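Local coordinates for uncharacterized protein (Bacteroides uniformis, PDB 4JPQ) that probably binds carbohydrate, as a member of carbohydrate-binding family 9, although its ligand and biological role remain unknown, at residues L7-V12 with F53-G59; S17-E21 with V135-S139; D87-F93 with N104-C109. All coordinates share one frame; numbering follows the deposited sequence.

How the interactions relate
From the N terminus, strand 6-11 first meets strand 50-57 in interaction 1, closing a loop that holds helix 23-29. Interaction 2 opens within that loop, at 17-21, and closes only at 135-139, so the two contacts cross along the chain. Interaction 3, the hairpin of 87-93 and 104-109, starts after interaction 1 has closed and lies wholly within the span of interaction 2. It also touches interaction 2 in space: Ser139 OG probably hydrogen-bonds to Cys109 O at 2.6 Å, and Val135 packs on Phe105. Together the contacts tie the N-terminal strand, the loop before helix 23-29 and the central hairpin into the beta framework.

Interaction 1. Residues L7-V12 with F53-G59; sequences LSVKKV and FRIAHTG
His57 O accepts from Val12 N at 2.8 Å, almost straight (173° at the hydrogen), with a CA-H...O contact from Lys11 beside it. The N of the same His57 donates to Lys10 O, two residues before Val12, at 3.1 Å in a more bent bond. These two backbone bonds flank the parallel bridge of Lys11 with His57. Around it the side chains cross. His57 CG lies between its own backbone N and carbonyl carbon (chi1 73°), and the ring end comes toward strand 7-11. Lys11 CG lies over one ring face, offset toward the rim, 4.1 Å from the centroid of the His57 ring, a CH-pi contact; Val9 O sits at the ring edge, in its plane, 3.4 Å from His57 CD2. The rest of the Lys11 chain runs extended past the ring, bringing CE to within 3.5 Å of Thr58 O and NZ to a salt bridge with Asp175. Phe219 meets the imidazole edge-to-face. The strand segments cross at 48°, and toward Leu7 backbone bonding gives way to apolar contact. Val9 meets the partner strand with both methyls, CG1 on Ala56 CA at 3.4 Å and CG2 on the CG2 branch of Ile55. Leu7 CD1 touches both Ile55 CG2 (3.8 Å) and the Phe53 ring, which it meets obliquely at CE2. Strand 6-11 also pairs with strand 215-219, so this is a splayed parallel pairing of the N-terminal strand within the beta sandwich expected of carbohydrate-binding family 9.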
loop_
_atom_site.group_PDB
_atom_site.type_symbol
_atom_site.label_atom_id
_atom_site.label_comp_id
_atom_site.label_asym_id
_atom_site.label_seq_id
_atom_site.Cartn_x
_atom_site.Cartn_y
_atom_site.Cartn_z
ATOM N N LEU A 7 -1.860 10.407 -10.682
ATOM C CA LEU A 7 -0.998 9.367 -11.219
ATOM C C LEU A 7 -1.589 8.643 -12.399
ATOM O O LEU A 7 -2.786 8.347 -12.399
ATOM C CB LEU A 7 -0.716 8.287 -10.166
ATOM C CG LEU A 7 0.676 8.206 -9.568
ATOM C CD1 LEU A 7 0.705 7.031 -8.602
ATOM C CD2 LEU A 7 1.746 8.049 -10.654
ATOM N N SER A 8 -0.717 8.310 -13.357
ATOM C CA SER A 8 -1.052 7.475 -14.502
ATOM C C SER A 8 -0.539 6.081 -14.147
ATOM O O SER A 8 0.650 5.903 -13.864
ATOM C CB SER A 8 -0.383 7.972 -15.778
ATOM O OG SER A 8 -0.862 9.259 -16.096
ATOM N N VAL A 9 -1.454 5.117 -14.119
ATOM C CA VAL A 9 -1.138 3.730 -13.849
ATOM C C VAL A 9 -1.063 3.087 -15.233
ATOM O O VAL A 9 -2.099 2.790 -15.836
ATOM C CB VAL A 9 -2.203 3.079 -12.949
ATOM C CG1 VAL A 9 -1.798 1.657 -12.588
ATOM C CG2 VAL A 9 -2.396 3.904 -11.686
ATOM N N LYS A 10 0.164 2.906 -15.735
ATOM C CA LYS A 10 0.397 2.314 -17.066
ATOM C C LYS A 10 -0.011 0.841 -17.089
ATOM O O LYS A 10 0.088 0.158 -16.064
ATOM C CB LYS A 10 1.873 2.444 -17.487
ATOM C CG LYS A 10 2.367 3.858 -17.794
ATOM C CD LYS A 10 1.897 4.343 -19.166
ATOM C CE LYS A 10 2.512 5.675 -19.575
ATOM N NZ LYS A 10 1.965 6.817 -18.790
ATOM N N LYS A 11 -0.500 0.371 -18.243
ATOM C CA LYS A 11 -0.885 -1.036 -18.411
ATOM C C LYS A 11 0.315 -1.869 -18.851
ATOM O O LYS A 11 1.088 -1.444 -19.703
ATOM C CB LYS A 11 -2.013 -1.248 -19.434
ATOM C CG LYS A 11 -2.566 -2.682 -19.382
ATOM C CD LYS A 11 -3.740 -2.977 -20.293
ATOM C CE LYS A 11 -4.249 -4.388 -19.996
ATOM N NZ LYS A 11 -5.365 -4.849 -20.869
ATOM N N VAL A 12 0.406 -3.072 -18.285
ATOM C CA VAL A 12 1.414 -4.077 -18.610
ATOM C C VAL A 12 0.650 -5.326 -19.083
ATOM O O VAL A 12 -0.354 -5.691 -18.478
ATOM C CB VAL A 12 2.292 -4.338 -17.374
ATOM C CG1 VAL A 12 3.263 -5.472 -17.618
ATOM C CG2 VAL A 12 3.038 -3.057 -16.996
ATOM N N PHE A 53 7.664 4.442 -4.410
ATOM C CA PHE A 53 6.782 3.382 -4.871
ATOM C C PHE A 53 6.469 3.513 -6.362
ATOM O O PHE A 53 6.807 4.511 -6.974
ATOM C CB PHE A 53 5.480 3.397 -4.068
ATOM C CG PHE A 53 4.545 4.518 -4.442
ATOM C CD1 PHE A 53 4.779 5.809 -3.999
ATOM C CD2 PHE A 53 3.427 4.275 -5.244
ATOM C CE1 PHE A 53 3.921 6.849 -4.345
ATOM C CE2 PHE A 53 2.563 5.303 -5.592
ATOM C CZ PHE A 53 2.810 6.595 -5.142
ATOM N N ARG A 54 5.830 2.491 -6.925
ATOM C CA ARG A 54 5.364 2.537 -8.307
ATOM C C ARG A 54 4.224 1.567 -8.499
ATOM O O ARG A 54 4.103 0.580 -7.778
ATOM C CB ARG A 54 6.460 2.285 -9.323
ATOM C CG ARG A 54 7.150 0.954 -9.180
ATOM C CD ARG A 54 8.185 0.783 -10.261
ATOM N NE ARG A 54 8.926 -0.457 -10.074
ATOM C CZ ARG A 54 9.934 -0.870 -10.848
ATOM N NH1 ARG A 54 10.329 -0.186 -11.928
ATOM N NH2 ARG A 54 10.541 -2.020 -10.568
ATOM N N ILE A 55 3.407 1.873 -9.495
ATOM C CA ILE A 55 2.182 1.165 -9.722
ATOM C C ILE A 55 1.875 0.969 -11.212
ATOM O O ILE A 55 2.171 1.828 -12.041
ATOM C CB ILE A 55 1.037 1.902 -8.968
ATOM C CG1 ILE A 55 -0.262 1.070 -8.989
ATOM C CG2 ILE A 55 0.834 3.335 -9.496
ATOM C CD1 ILE A 55 -1.371 1.646 -8.154
ATOM N N ALA A 56 1.261 -0.168 -11.518
ATOM C CA ALA A 56 0.831 -0.522 -12.879
ATOM C C ALA A 56 -0.313 -1.519 -12.790
ATOM O O ALA A 56 -0.718 -1.871 -11.677
ATOM C CB ALA A 56 1.983 -1.118 -13.640
ATOM N N HIS A 57 -0.841 -1.963 -13.930
ATOM C CA HIS A 57 -1.922 -2.949 -13.918
ATOM C C HIS A 57 -1.923 -3.885 -15.101
ATOM O O HIS A 57 -1.436 -3.543 -16.172
ATOM C CB HIS A 57 -3.296 -2.265 -13.791
ATOM C CG HIS A 57 -3.756 -1.556 -15.030
ATOM N ND1 HIS A 57 -4.782 -2.030 -15.821
ATOM C CD2 HIS A 57 -3.343 -0.401 -15.606
ATOM C CE1 HIS A 57 -4.986 -1.194 -16.823
ATOM N NE2 HIS A 57 -4.122 -0.200 -16.718
ATOM N N THR A 58 -2.506 -5.055 -14.885
ATOM C CA THR A 58 -2.660 -6.071 -15.911
ATOM C C THR A 58 -4.044 -6.076 -16.561
ATOM O O THR A 58 -4.257 -6.812 -17.517
ATOM C CB THR A 58 -2.403 -7.462 -15.319
ATOM O OG1 THR A 58 -3.406 -7.778 -14.348
ATOM C CG2 THR A 58 -1.022 -7.502 -14.657
ATOM N N GLY A 59 -4.978 -5.287 -16.037
ATOM C CA GLY A 59 -6.372 -5.287 -16.491
ATOM C C GLY A 59 -7.200 -6.019 -15.431
ATOM O O GLY A 59 -8.279 -5.553 -15.051
#

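Interaction 2. Residues S17-E21 with V135-S139; sequences SPEGE and VKRWS
Lys136 and Trp138, alternate residues of a strand of what is probably the family 9 beta sandwich, both direct their side chains at the loop 17-21 that leads to helix 23-29, while Arg137 between them turns away. The Lys136 chain is extended beyond CG and passes Pro18 O, which lies 3.5 Å from its CD. Its ammonium reaches Ser17 OG, with NZ donating at 2.7 Å, and makes a salt bridge to Glu19 OE2 whose hydrogen bond is weak, at 3.4 Å. Glu19 bends at chi2 (-66°), folding its carboxylate back to cross the lysine obliquely. Ser17 OG is also bonded to Glu61. With an alanine in place of Lys136, Glu19 would probably lose its positive mate and Ser17 OG the donor from the strand, leaving the serine with its link to Glu61. Trp138 holds the other end. With CG anti to the backbone N (chi1 168°), the indole packs against the backbone of Glu21, whose CA sits over one face of the five-membered ring, 4.0 Å from its centroid, as a CH-pi contact. Next to it, Gly20 lies against the strand, its carbonyl carbon C 3.6 Å from Trp138 CB.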
loop_
_atom_site.group_PDB
_atom_site.type_symbol
_atom_site.label_atom_id
_atom_site.label_comp_id
_atom_site.label_asym_id
_atom_site.label_seq_id
_atom_site.Cartn_x
_atom_site.Cartn_y
_atom_site.Cartn_z
ATOM N N SER A 17 -1.494 -14.324 -14.079
ATOM C CA SER A 17 -1.242 -13.559 -12.874
ATOM C C SER A 17 0.245 -13.685 -12.492
ATOM O O SER A 17 0.736 -14.808 -12.322
ATOM C CB SER A 17 -2.082 -14.111 -11.717
ATOM O OG SER A 17 -1.782 -13.456 -10.499
ATOM N N PRO A 18 0.963 -12.553 -12.365
ATOM C CA PRO A 18 2.363 -12.604 -11.946
ATOM C C PRO A 18 2.525 -12.887 -10.453
ATOM O O PRO A 18 1.660 -12.514 -9.645
ATOM C CB PRO A 18 2.858 -11.194 -12.238
ATOM C CG PRO A 18 1.654 -10.358 -12.049
ATOM C CD PRO A 18 0.534 -11.169 -12.613
ATOM N N GLU A 19 3.628 -13.556 -10.115
ATOM C CA GLU A 19 3.990 -13.837 -8.729
ATOM C C GLU A 19 4.775 -12.633 -8.227
ATOM O O GLU A 19 5.448 -11.963 -9.006
ATOM C CB GLU A 19 4.784 -15.145 -8.616
ATOM C CG GLU A 19 3.945 -16.382 -8.971
ATOM C CD GLU A 19 2.791 -16.683 -7.999
ATOM O OE1 GLU A 19 2.746 -16.140 -6.866
ATOM O OE2 GLU A 19 1.918 -17.497 -8.362
ATOM N N GLY A 20 4.656 -12.352 -6.931
ATOM C CA GLY A 20 5.276 -11.190 -6.318
ATOM C C GLY A 20 6.757 -11.006 -6.576
ATOM O O GLY A 20 7.170 -9.890 -6.917
ATOM N N GLU A 21 7.534 -12.095 -6.426
ATOM C CA GLU A 21 9.006 -12.046 -6.617
ATOM C C GLU A 21 9.395 -11.558 -8.019
ATOM O O GLU A 21 10.415 -10.866 -8.180
ATOM C CB GLU A 21 9.673 -13.413 -6.337
ATOM C CG GLU A 21 11.199 -13.347 -6.127
ATOM C CD GLU A 21 11.861 -14.711 -5.942
ATOM O OE1 GLU A 21 11.573 -15.624 -6.745
ATOM O OE2 GLU A 21 12.697 -14.871 -5.017
ATOM N N VAL A 135 -4.445 -11.863 -2.528
ATOM C CA VAL A 135 -3.382 -10.849 -2.660
ATOM C C VAL A 135 -2.024 -11.503 -2.514
ATOM O O VAL A 135 -1.643 -11.918 -1.421
ATOM C CB VAL A 135 -3.517 -9.698 -1.642
ATOM C CG1 VAL A 135 -2.400 -8.676 -1.845
ATOM C CG2 VAL A 135 -4.884 -9.030 -1.767
ATOM N N LYS A 136 -1.311 -11.600 -3.630
ATOM C CA LYS A 136 0.019 -12.185 -3.650
ATOM C C LYS A 136 0.955 -11.097 -3.178
ATOM O O LYS A 136 0.742 -9.921 -3.464
ATOM C CB LYS A 136 0.404 -12.683 -5.043
ATOM C CG LYS A 136 -0.511 -13.766 -5.585
ATOM C CD LYS A 136 -0.247 -13.971 -7.076
ATOM C CE LYS A 136 -1.086 -15.099 -7.656
ATOM N NZ LYS A 136 -0.692 -15.394 -9.057
ATOM N N ARG A 137 1.970 -11.513 -2.428
ATOM C CA ARG A 137 2.948 -10.628 -1.834
ATOM C C ARG A 137 4.355 -11.179 -1.924
ATOM O O ARG A 137 4.548 -12.388 -2.115
ATOM C CB ARG A 137 2.638 -10.503 -0.362
ATOM C CG ARG A 137 1.359 -9.770 -0.040
ATOM C CD ARG A 137 0.822 -10.211 1.309
ATOM N NE ARG A 137 -0.121 -11.339 1.255
ATOM C CZ ARG A 137 -0.575 -12.014 2.319
ATOM N NH1 ARG A 137 -0.139 -11.763 3.560
ATOM N NH2 ARG A 137 -1.456 -12.987 2.138
ATOM N N TRP A 138 5.321 -10.275 -1.753
ATOM C CA TRP A 138 6.743 -10.618 -1.662
ATOM C C TRP A 138 7.475 -9.475 -0.969
ATOM O O TRP A 138 7.175 -8.307 -1.229
ATOM C CB TRP A 138 7.368 -10.874 -3.049
ATOM C CG TRP A 138 8.888 -10.957 -3.014
ATOM C CD1 TRP A 138 9.646 -12.071 -2.783
ATOM C CD2 TRP A 138 9.809 -9.871 -3.147
ATOM N NE1 TRP A 138 10.983 -11.752 -2.796
ATOM C CE2 TRP A 138 11.117 -10.406 -3.005
ATOM C CE3 TRP A 138 9.661 -8.497 -3.386
ATOM C CZ2 TRP A 138 12.281 -9.614 -3.107
ATOM C CZ3 TRP A 138 10.836 -7.692 -3.479
ATOM C CH2 TRP A 138 12.122 -8.263 -3.339
ATOM N N SER A 139 8.440 -9.824 -0.123
ATOM C CA SER A 139 9.318 -8.848 0.521
ATOM C C SER A 139 10.745 -9.358 0.591
ATOM O O SER A 139 10.974 -10.562 0.636
ATOM C CB SER A 139 8.840 -8.516 1.929
ATOM O OG SER A 139 9.752 -7.634 2.570
#

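Interaction 3. Residues D87-F93 with N104-C109; sequences DACVEFF and NFECNC
The two strands of a beta hairpin, 89-95 and 102-108, run antiparallel here through the buried middle of the chain. Val90 with Cys107 and Phe92 with Phe105 are its hydrogen-bonded pairs, each joined by two backbone bonds, among them Phe105 N to Phe92 O at 2.7 Å. On the face of Phe92 and Phe105 the rings lie side by side, CD2 of Phe92 3.9 Å from CD1 of Phe105. The other face is more polar. Glu91 and Glu106 stack their carboxylates with planes 16° apart; two acids buried as neighbours may raise each other's pKa. Glu106 OE2 accepts from Asn104 ND2, which meets it from above the carboxylate plane. Asn104 CG lies between its backbone N and carbonyl carbon (chi1 55°), with CB over the centre of the Phe93 ring, 3.3 Å from the Phe93 centroid, a CH-pi contact; Arg124 binds its OD1. At the open end, Asn108 ND2 donates to Asp87 OD2 at 3.0 Å, while Asp87 OD1 pairs with Arg74. Strand 89-95 pairs on its other side with strand 178-186, which makes this regular hairpin a central element of a largely antiparallel fold.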
loop_
_atom_site.group_PDB
_atom_site.type_symbol
_atom_site.label_atom_id
_atom_site.label_comp_id
_atom_site.label_asym_id
_atom_site.label_seq_id
_atom_site.Cartn_x
_atom_site.Cartn_y
_atom_site.Cartn_z
ATOM N N ASP A 87 4.396 -2.383 13.205
ATOM C CA ASP A 87 5.624 -2.872 12.583
ATOM C C ASP A 87 5.999 -1.883 11.461
ATOM O O ASP A 87 5.236 -0.956 11.180
ATOM C CB ASP A 87 5.373 -4.274 11.985
ATOM C CG ASP A 87 5.009 -5.307 13.030
ATOM O OD1 ASP A 87 5.622 -5.305 14.117
ATOM O OD2 ASP A 87 4.149 -6.177 12.761
ATOM N N ALA A 88 7.186 -2.055 10.860
ATOM C CA ALA A 88 7.608 -1.244 9.692
ATOM C C ALA A 88 6.630 -1.642 8.607
ATOM O O ALA A 88 6.601 -2.807 8.195
ATOM C CB ALA A 88 9.035 -1.548 9.268
ATOM N N CYS A 89 5.832 -0.678 8.162
ATOM C CA CYS A 89 4.689 -0.956 7.315
ATOM C C CYS A 89 4.472 0.037 6.196
ATOM O O CYS A 89 4.586 1.239 6.417
ATOM C CB CYS A 89 3.481 -0.940 8.255
ATOM S SG CYS A 89 1.856 -1.231 7.554
ATOM N N VAL A 90 4.119 -0.492 5.016
ATOM C CA VAL A 90 3.725 0.302 3.842
ATOM C C VAL A 90 2.246 0.005 3.603
ATOM O O VAL A 90 1.775 -1.119 3.872
ATOM C CB VAL A 90 4.538 0.028 2.576
ATOM C CG1 VAL A 90 5.969 0.504 2.778
ATOM C CG2 VAL A 90 4.485 -1.436 2.140
ATOM N N GLU A 91 1.523 1.019 3.120
ATOM C CA GLU A 91 0.075 0.943 2.977
ATOM C C GLU A 91 -0.423 1.524 1.650
ATOM O O GLU A 91 0.209 2.411 1.077
ATOM C CB GLU A 91 -0.597 1.686 4.148
ATOM C CG GLU A 91 -0.103 1.298 5.551
ATOM C CD GLU A 91 -0.788 2.024 6.700
ATOM O OE1 GLU A 91 -1.606 2.924 6.467
ATOM O OE2 GLU A 91 -0.484 1.703 7.863
ATOM N N PHE A 92 -1.558 0.988 1.189
ATOM C CA PHE A 92 -2.271 1.421 -0.014
ATOM C C PHE A 92 -3.757 1.498 0.332
ATOM O O PHE A 92 -4.345 0.494 0.724
ATOM C CB PHE A 92 -2.056 0.421 -1.156
ATOM C CG PHE A 92 -2.876 0.705 -2.406
ATOM C CD1 PHE A 92 -2.870 1.970 -2.999
ATOM C CD2 PHE A 92 -3.610 -0.313 -3.030
ATOM C CE1 PHE A 92 -3.594 2.225 -4.163
ATOM C CE2 PHE A 92 -4.326 -0.067 -4.197
ATOM C CZ PHE A 92 -4.319 1.205 -4.761
ATOM N N PHE A 93 -4.334 2.688 0.219
ATOM C CA PHE A 93 -5.756 2.933 0.499
ATOM C C PHE A 93 -6.383 3.317 -0.835
ATOM O O PHE A 93 -5.790 4.108 -1.565
ATOM C CB PHE A 93 -5.947 4.092 1.482
ATOM C CG PHE A 93 -5.736 3.741 2.944
ATOM C CD1 PHE A 93 -4.601 3.051 3.387
ATOM C CD2 PHE A 93 -6.644 4.191 3.906
ATOM C CE1 PHE A 93 -4.415 2.772 4.743
ATOM C CE2 PHE A 93 -6.458 3.918 5.255
ATOM C CZ PHE A 93 -5.345 3.201 5.676
ATOM N N ASN A 104 -8.307 -0.501 2.578
ATOM C CA ASN A 104 -6.946 -0.226 3.049
ATOM C C ASN A 104 -6.164 -1.538 3.082
ATOM O O ASN A 104 -6.594 -2.503 3.718
ATOM C CB ASN A 104 -6.904 0.482 4.414
ATOM C CG ASN A 104 -7.661 -0.257 5.493
ATOM O OD1 ASN A 104 -8.814 -0.578 5.306
ATOM N ND2 ASN A 104 -7.014 -0.537 6.621
ATOM N N PHE A 105 -5.048 -1.560 2.355
ATOM C CA PHE A 105 -4.153 -2.699 2.273
ATOM C C PHE A 105 -2.902 -2.273 3.017
ATOM O O PHE A 105 -2.161 -1.433 2.517
ATOM C CB PHE A 105 -3.815 -3.019 0.812
ATOM C CG PHE A 105 -4.999 -3.427 -0.005
ATOM C CD1 PHE A 105 -5.818 -2.467 -0.582
ATOM C CD2 PHE A 105 -5.278 -4.768 -0.230
ATOM C CE1 PHE A 105 -6.903 -2.840 -1.354
ATOM C CE2 PHE A 105 -6.370 -5.145 -1.001
ATOM C CZ PHE A 105 -7.180 -4.184 -1.563
ATOM N N GLU A 106 -2.694 -2.823 4.212
ATOM C CA GLU A 106 -1.537 -2.497 5.042
ATOM C C GLU A 106 -0.712 -3.765 5.143
ATOM O O GLU A 106 -1.241 -4.816 5.501
ATOM C CB GLU A 106 -2.003 -2.006 6.414
ATOM C CG GLU A 106 -2.978 -0.830 6.336
ATOM C CD GLU A 106 -3.388 -0.248 7.680
ATOM O OE1 GLU A 106 -2.718 -0.496 8.693
ATOM O OE2 GLU A 106 -4.395 0.488 7.723
ATOM N N CYS A 107 0.577 -3.669 4.822
ATOM C CA CYS A 107 1.467 -4.837 4.799
ATOM C C CYS A 107 2.790 -4.541 5.507
ATOM O O CYS A 107 3.451 -3.541 5.178
ATOM C CB CYS A 107 1.710 -5.208 3.344
ATOM S SG CYS A 107 2.284 -6.891 3.107
ATOM N N ASN A 108 3.155 -5.346 6.512
ATOM C CA ASN A 108 4.443 -5.119 7.205
ATOM C C ASN A 108 5.579 -5.663 6.365
ATOM O O ASN A 108 5.346 -6.446 5.427
ATOM C CB ASN A 108 4.489 -5.621 8.668
ATOM C CG ASN A 108 4.482 -7.143 8.826
ATOM O OD1 ASN A 108 4.624 -7.908 7.877
ATOM N ND2 ASN A 108 4.344 -7.585 10.075
ATOM N N CYS A 109 6.801 -5.278 6.730
ATOM C CA CYS A 109 8.018 -5.685 5.999
ATOM C C CYS A 109 8.279 -7.196 5.889
ATOM O O CYS A 109 9.047 -7.610 5.027
ATOM C CB CYS A 109 9.250 -4.984 6.572
ATOM S SG CYS A 109 9.620 -5.422 8.278
#